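Local coordinates for protein PaiA Acetyltransferase (Thermoplasma acidophilum, PDB 3K9U) that transfers the acetyl group of acetyl-CoA to polyamines such as spermidine, helping to keep their concentration below toxic levels, at residues G134-F137 against Y138-G142; T106-L109 against E110-I114. All coordinates share one frame; numbering follows the deposited sequence.

Contact 1: G134-F137 against Y138-G142; sequences GFSF and YYKNG. With ACO (acetyl coenzyme *a), chain G.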
loop_
_atom_site.group_PDB
_atom_site.type_symbol
_atom_site.label_atom_id
_atom_site.label_comp_id
_atom_site.label_asym_id
_atom_site.label_seq_id
_atom_site.Cartn_x
_atom_site.Cartn_y
_atom_site.Cartn_z
ATOM N N GLY A 134 9.235 -0.629 7.155
ATOM C CA GLY A 134 9.360 -0.651 8.608
ATOM C C GLY A 134 10.420 0.284 9.163
ATOM O O GLY A 134 10.168 0.998 10.116
ATOM N N PHE A 135 11.613 0.282 8.571
ATOM C CA PHE A 135 12.754 1.025 9.143
ATOM C C PHE A 135 12.464 2.516 9.147
ATOM O O PHE A 135 12.729 3.200 10.151
ATOM C CB PHE A 135 14.047 0.759 8.399
ATOM C CG PHE A 135 15.224 1.541 8.916
ATOM C CD1 PHE A 135 15.828 2.497 8.146
ATOM C CD2 PHE A 135 15.729 1.304 10.160
ATOM C CE1 PHE A 135 16.933 3.234 8.634
ATOM C CE2 PHE A 135 16.819 2.013 10.646
ATOM C CZ PHE A 135 17.425 2.981 9.871
ATOM N N SER A 136 11.884 2.993 8.040
ATOM C CA SER A 136 11.565 4.425 7.888
ATOM C C SER A 136 10.373 4.797 8.751
ATOM O O SER A 136 10.319 5.874 9.269
ATOM C CB SER A 136 11.345 4.789 6.419
ATOM O OG SER A 136 10.245 4.105 5.868
ATOM N N PHE A 137 9.434 3.871 8.951
ATOM C CA PHE A 137 8.328 4.139 9.859
ATOM C C PHE A 137 8.821 4.399 11.288
ATOM O O PHE A 137 8.344 5.314 11.958
ATOM C CB PHE A 137 7.308 3.004 9.841
ATOM C CG PHE A 137 6.350 3.027 11.020
ATOM C CD1 PHE A 137 6.595 2.225 12.144
ATOM C CD2 PHE A 137 5.220 3.853 11.006
ATOM C CE1 PHE A 137 5.723 2.231 13.244
ATOM C CE2 PHE A 137 4.312 3.860 12.093
ATOM C CZ PHE A 137 4.572 3.046 13.228
ATOM N N TYR A 138 9.782 3.610 11.736
ATOM C CA TYR A 138 10.326 3.767 13.086
ATOM C C TYR A 138 11.145 5.022 13.266
ATOM O O TYR A 138 11.031 5.664 14.317
ATOM C CB TYR A 138 11.176 2.571 13.473
ATOM C CG TYR A 138 10.377 1.318 13.632
ATOM C CD1 TYR A 138 9.251 1.276 14.455
ATOM C CD2 TYR A 138 10.748 0.154 12.967
ATOM C CE1 TYR A 138 8.522 0.112 14.578
ATOM C CE2 TYR A 138 10.022 -0.993 13.077
ATOM C CZ TYR A 138 8.931 -1.023 13.881
ATOM O OH TYR A 138 8.256 -2.208 13.992
ATOM N N TYR A 139 11.968 5.381 12.275
ATOM C CA TYR A 139 12.742 6.612 12.412
ATOM C C TYR A 139 11.836 7.827 12.397
ATOM O O TYR A 139 12.182 8.835 12.994
ATOM C CB TYR A 139 13.989 6.724 11.489
ATOM C CG TYR A 139 13.870 7.070 9.975
ATOM C CD1 TYR A 139 14.360 6.175 8.998
ATOM C CD2 TYR A 139 13.392 8.312 9.526
ATOM C CE1 TYR A 139 14.308 6.479 7.602
ATOM C CE2 TYR A 139 13.350 8.623 8.123
ATOM C CZ TYR A 139 13.790 7.683 7.180
ATOM O OH TYR A 139 13.768 7.961 5.813
ATOM N N LYS A 140 10.667 7.712 11.763
ATOM C CA LYS A 140 9.692 8.800 11.755
ATOM C C LYS A 140 8.846 8.818 13.037
ATOM O O LYS A 140 8.079 9.729 13.247
ATOM C CB LYS A 140 8.796 8.695 10.525
ATOM C CG LYS A 140 9.492 9.170 9.231
ATOM C CD LYS A 140 8.879 8.506 8.000
ATOM C CE LYS A 140 9.816 8.666 6.771
ATOM N NZ LYS A 140 9.220 8.090 5.489
ATOM N N ASN A 141 8.980 7.805 13.881
ATOM C CA ASN A 141 8.311 7.777 15.162
ATOM C C ASN A 141 9.286 7.798 16.337
ATOM O O ASN A 141 8.994 7.256 17.410
ATOM C CB ASN A 141 7.380 6.574 15.208
ATOM C CG ASN A 141 6.132 6.817 14.425
ATOM O OD1 ASN A 141 5.224 7.475 14.910
ATOM N ND2 ASN A 141 6.109 6.377 13.174
ATOM N N GLY A 142 10.439 8.438 16.130
ATOM C CA GLY A 142 11.384 8.735 17.210
ATOM C C GLY A 142 12.417 7.650 17.533
ATOM O O GLY A 142 13.203 7.825 18.456
HETATM N N1A ACO G . 5.064 1.868 1.208
HETATM C C2A ACO G . 6.211 2.489 1.576
HETATM N N3A ACO G . 6.377 3.037 2.794
HETATM C C4A ACO G . 5.418 2.962 3.735
HETATM C C5A ACO G . 4.171 2.293 3.371
HETATM C C6A ACO G . 4.039 1.718 2.023
HETATM N N6A ACO G . 2.908 1.091 1.615
HETATM N N7A ACO G . 3.388 2.352 4.432
HETATM C C8A ACO G . 4.059 3.011 5.389
HETATM N N9A ACO G . 5.291 3.364 4.995
HETATM C C1B ACO G . 6.256 4.135 5.844
HETATM C C2B ACO G . 6.770 5.429 5.209
HETATM O O2B ACO G . 8.068 5.805 5.742
HETATM C C3B ACO G . 5.756 6.461 5.607
HETATM O O3B ACO G . 6.316 7.788 5.596
HETATM P P3B ACO G . 6.094 8.670 4.239
HETATM O O7A ACO G . 4.696 9.119 4.384
HETATM O O8A ACO G . 6.332 7.684 3.103
HETATM O O9A ACO G . 7.180 9.717 4.421
HETATM C C4B ACO G . 5.254 5.971 6.953
HETATM O O4B ACO G . 5.606 4.583 7.036
HETATM C C5B ACO G . 3.759 6.120 7.136
HETATM O O5B ACO G . 3.389 6.070 8.522
HETATM P P1A ACO G . 2.083 5.260 9.006
HETATM O O1A ACO G . 0.914 5.537 8.072
HETATM O O2A ACO G . 1.885 5.468 10.484
HETATM O O3A ACO G . 2.625 3.749 8.748
HETATM P P2A ACO G . 1.657 2.443 8.765
HETATM O O4A ACO G . 1.726 1.857 7.374
HETATM O O5A ACO G . 0.320 2.766 9.421
HETATM O O6A ACO G . 2.431 1.471 9.755
HETATM C CBP ACO G . 4.013 -0.284 9.416
HETATM C CCP ACO G . 3.823 1.210 9.609
HETATM C CDP ACO G . 5.493 -0.599 9.339
HETATM C CEP ACO G . 3.431 -0.967 10.650
HETATM C CAP ACO G . 3.269 -0.771 8.150
HETATM O OAP ACO G . 3.671 -0.044 6.982
HETATM C C9P ACO G . 3.439 -2.240 7.881
HETATM O O9P ACO G . 2.747 -3.044 8.479
HETATM N N8P ACO G . 4.367 -2.575 7.016
HETATM C C7P ACO G . 4.724 -3.937 6.692
HETATM C C6P ACO G . 5.229 -4.765 7.864
HETATM C C5P ACO G . 6.446 -4.202 8.567
HETATM O O5P ACO G . 7.401 -3.739 7.959
HETATM N N4P ACO G . 6.440 -4.291 9.900
HETATM C C3P ACO G . 7.597 -3.910 10.708
HETATM C C2P ACO G . 8.484 -5.124 10.945
HETATM S S1P ACO G . 9.748 -4.812 12.140
HETATM C C ACO G . 9.088 -5.373 13.593
HETATM O O ACO G . 8.012 -5.958 13.559
HETATM C CH3 ACO G . 9.824 -5.191 14.908
#
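Phe137 carries acetyl-CoA on one face of its ring and the amide of Asn141 on the other: cofactor CCP and Asn141 ND2 each sit 3.3 Å above the plane, toward the rim. With CG opposite the backbone N (chi1 164°), the ring swings out between the two. One edge of the same ring is directed at the face of Tyr138, an offset edge-to-face pair with centroids 5.3 Å apart. In-plane at the Tyr138 edge lies the cofactor sulfur S1P, and Tyr138 OH stands 3.3 Å from the thioester carbon C of the acetyl group. Further round the helix Tyr139 lays a ring face over Ser136 CA, a CH-pi contact, while its edge turns to the face of Phe135.

Asn141 ND2 also gives a fairly straight bond, 2.8 Å at 164°, to Phe137 O, and the acceptor lies near the amide plane; Lys105 binds OD1, so both ends of the amide are held. Cutting Phe137 back to an alanine would probably open a gap between cofactor and Asn141 and take away the ring edge that packs on the face of Tyr138.

On the ribose side, Ser136 OG accepts a bond from cofactor O2B and is itself tied to Ser132 O. Lys140, drawn out to full length, brings NZ to ribose O2B at 2.6 Å and also to O3B and to O9A of the 3'-phosphate, where opposite charges should strengthen the grip. Backbone bonds from Tyr138, Tyr139 and Lys140 to the carbonyls four residues back bring the chain to a type I turn, Tyr139 to Gly142, with Gly142 at positive phi. This is one of the cofactor-lining elements of the GNAT fold, with Tyr138 placed, as in relatives, to act probably as proton donor to the departing CoA thiolate.

Contact 2: T106-L109 against E110-I114; sequences TLLL and EAEKI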
loop_
_atom_site.group_PDB
_atom_site.type_symbol
_atom_site.label_atom_id
_atom_site.label_comp_id
_atom_site.label_asym_id
_atom_site.label_seq_id
_atom_site.Cartn_x
_atom_site.Cartn_y
_atom_site.Cartn_z
ATOM N N THR A 106 -1.040 4.365 15.186
ATOM C CA THR A 106 -2.060 4.250 16.213
ATOM C C THR A 106 -1.788 3.087 17.140
ATOM O O THR A 106 -1.897 3.227 18.344
ATOM C CB THR A 106 -3.439 4.104 15.603
ATOM O OG1 THR A 106 -3.657 5.213 14.735
ATOM C CG2 THR A 106 -4.537 4.085 16.688
ATOM N N LEU A 107 -1.390 1.950 16.574
ATOM C CA LEU A 107 -0.991 0.804 17.378
ATOM C C LEU A 107 0.187 1.175 18.281
ATOM O O LEU A 107 0.134 0.954 19.487
ATOM C CB LEU A 107 -0.638 -0.410 16.492
ATOM C CG LEU A 107 -1.835 -1.230 16.027
ATOM C CD1 LEU A 107 -1.476 -2.153 14.851
ATOM C CD2 LEU A 107 -2.405 -2.024 17.161
ATOM N N LEU A 108 1.226 1.783 17.709
ATOM C CA LEU A 108 2.366 2.259 18.508
ATOM C C LEU A 108 1.964 3.230 19.605
ATOM O O LEU A 108 2.453 3.136 20.747
ATOM C CB LEU A 108 3.398 2.938 17.627
ATOM C CG LEU A 108 4.722 3.340 18.290
ATOM C CD1 LEU A 108 5.476 2.113 18.894
ATOM C CD2 LEU A 108 5.596 4.066 17.264
ATOM N N LEU A 109 1.070 4.159 19.286
ATOM C CA LEU A 109 0.648 5.137 20.289
ATOM C C LEU A 109 -0.137 4.508 21.455
ATOM O O LEU A 109 0.004 4.947 22.600
ATOM C CB LEU A 109 -0.110 6.297 19.658
ATOM C CG LEU A 109 0.816 7.298 18.918
ATOM C CD1 LEU A 109 0.010 8.251 18.023
ATOM C CD2 LEU A 109 1.700 8.088 19.934
ATOM N N GLU A 110 -0.916 3.465 21.169
ATOM C CA GLU A 110 -1.657 2.768 22.218
ATOM C C GLU A 110 -0.703 2.015 23.119
ATOM O O GLU A 110 -0.831 2.047 24.343
ATOM C CB GLU A 110 -2.685 1.792 21.629
ATOM C CG GLU A 110 -3.929 2.476 21.108
ATOM C CD GLU A 110 -4.667 3.230 22.210
ATOM O OE1 GLU A 110 -5.040 2.624 23.251
ATOM O OE2 GLU A 110 -4.846 4.436 22.033
ATOM N N ALA A 111 0.268 1.349 22.512
ATOM C CA ALA A 111 1.303 0.680 23.298
ATOM C C ALA A 111 2.020 1.687 24.187
ATOM O O ALA A 111 2.133 1.463 25.383
ATOM C CB ALA A 111 2.304 -0.047 22.405
ATOM N N GLU A 112 2.482 2.800 23.616
ATOM C CA GLU A 112 3.262 3.797 24.396
ATOM C C GLU A 112 2.436 4.434 25.503
ATOM O O GLU A 112 2.985 4.838 26.529
ATOM C CB GLU A 112 3.813 4.913 23.498
ATOM C CG GLU A 112 4.881 4.431 22.533
ATOM C CD GLU A 112 5.376 5.514 21.550
ATOM O OE1 GLU A 112 4.588 6.412 21.168
ATOM O OE2 GLU A 112 6.558 5.434 21.145
ATOM N N LYS A 113 1.127 4.542 25.290
ATOM C CA LYS A 113 0.242 5.047 26.339
ATOM C C LYS A 113 0.264 4.088 27.545
ATOM O O LYS A 113 0.293 4.531 28.698
ATOM C CB LYS A 113 -1.181 5.249 25.787
ATOM C CG LYS A 113 -2.270 5.359 26.844
ATOM C CD LYS A 113 -3.590 5.812 26.250
ATOM C CE LYS A 113 -4.572 6.213 27.386
ATOM N NZ LYS A 113 -5.664 7.148 26.924
ATOM N N ILE A 114 0.295 2.778 27.265
ATOM C CA ILE A 114 0.355 1.752 28.327
ATOM C C ILE A 114 1.730 1.706 29.009
ATOM O O ILE A 114 1.804 1.589 30.234
ATOM C CB ILE A 114 -0.015 0.349 27.784
ATOM C CG1 ILE A 114 -1.483 0.342 27.337
ATOM C CG2 ILE A 114 0.212 -0.708 28.828
ATOM C CD1 ILE A 114 -1.805 -0.771 26.434
#
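Four successive backbone bonds join residues 106-109 to 110-114 as one unbroken alpha-helix: Glu110, Ala111, Glu112 and Lys113 each donate N-H to the carbonyl four residues earlier. The bond from Ala111 N to Leu107 O is the straightest, 171° at hydrogen; that from Lys113 N to Leu109 O is more bent, 145°.

Among the side chains Glu112 reaches back over the preceding turn. Its CG passes 3.3 Å from Leu108 O, and its carboxylate comes alongside two leucines, CD 4.0 Å from Leu108 CG and OE1 3.6 Å from Leu109 CD2. The chain runs out straight past CG (chi2 176°), which carries the acid group out to those branches. Glu110 CG lies 3.5 Å from Thr106 O, the chain bending beyond it at chi2, and Ala111 CB rests against Leu108 O. On the sheet side Leu107 packs on Leu92 and Ile78, and Ala111 on Leu80.

The leucine branches offer the Glu112 carboxylate only apolar contact, and its polar partners lie near the C terminus: OE2 forms a salt bridge with Lys157 of strand 152-158 and a hydrogen bond with Tyr159. The leucines thus lie beside a charge probably balanced by Lys157, from another part of the fold.

In the fold
Following the chain from the N terminus, helix 103-118 comes after strand 86-94 and leads into strand 122-128, a beta-alpha-beta unit; contact 2 is made within that helix. The chain then enters helix 132-139, where contact 1 begins before running on into the turn that precedes strand 144-149. Each contact joins adjoining residues, so neither closes a long loop; they follow in series, without nesting or crossing. In space their centres lie about 15 Å apart, and they touch directly: Leu108 CD2 packs against Asn141 CB at 3.7 Å. Lys157, on strand 152-158, also bonds to Asn141 O, tying the turn after helix 132-139 to the same strand that meets helix 103-118.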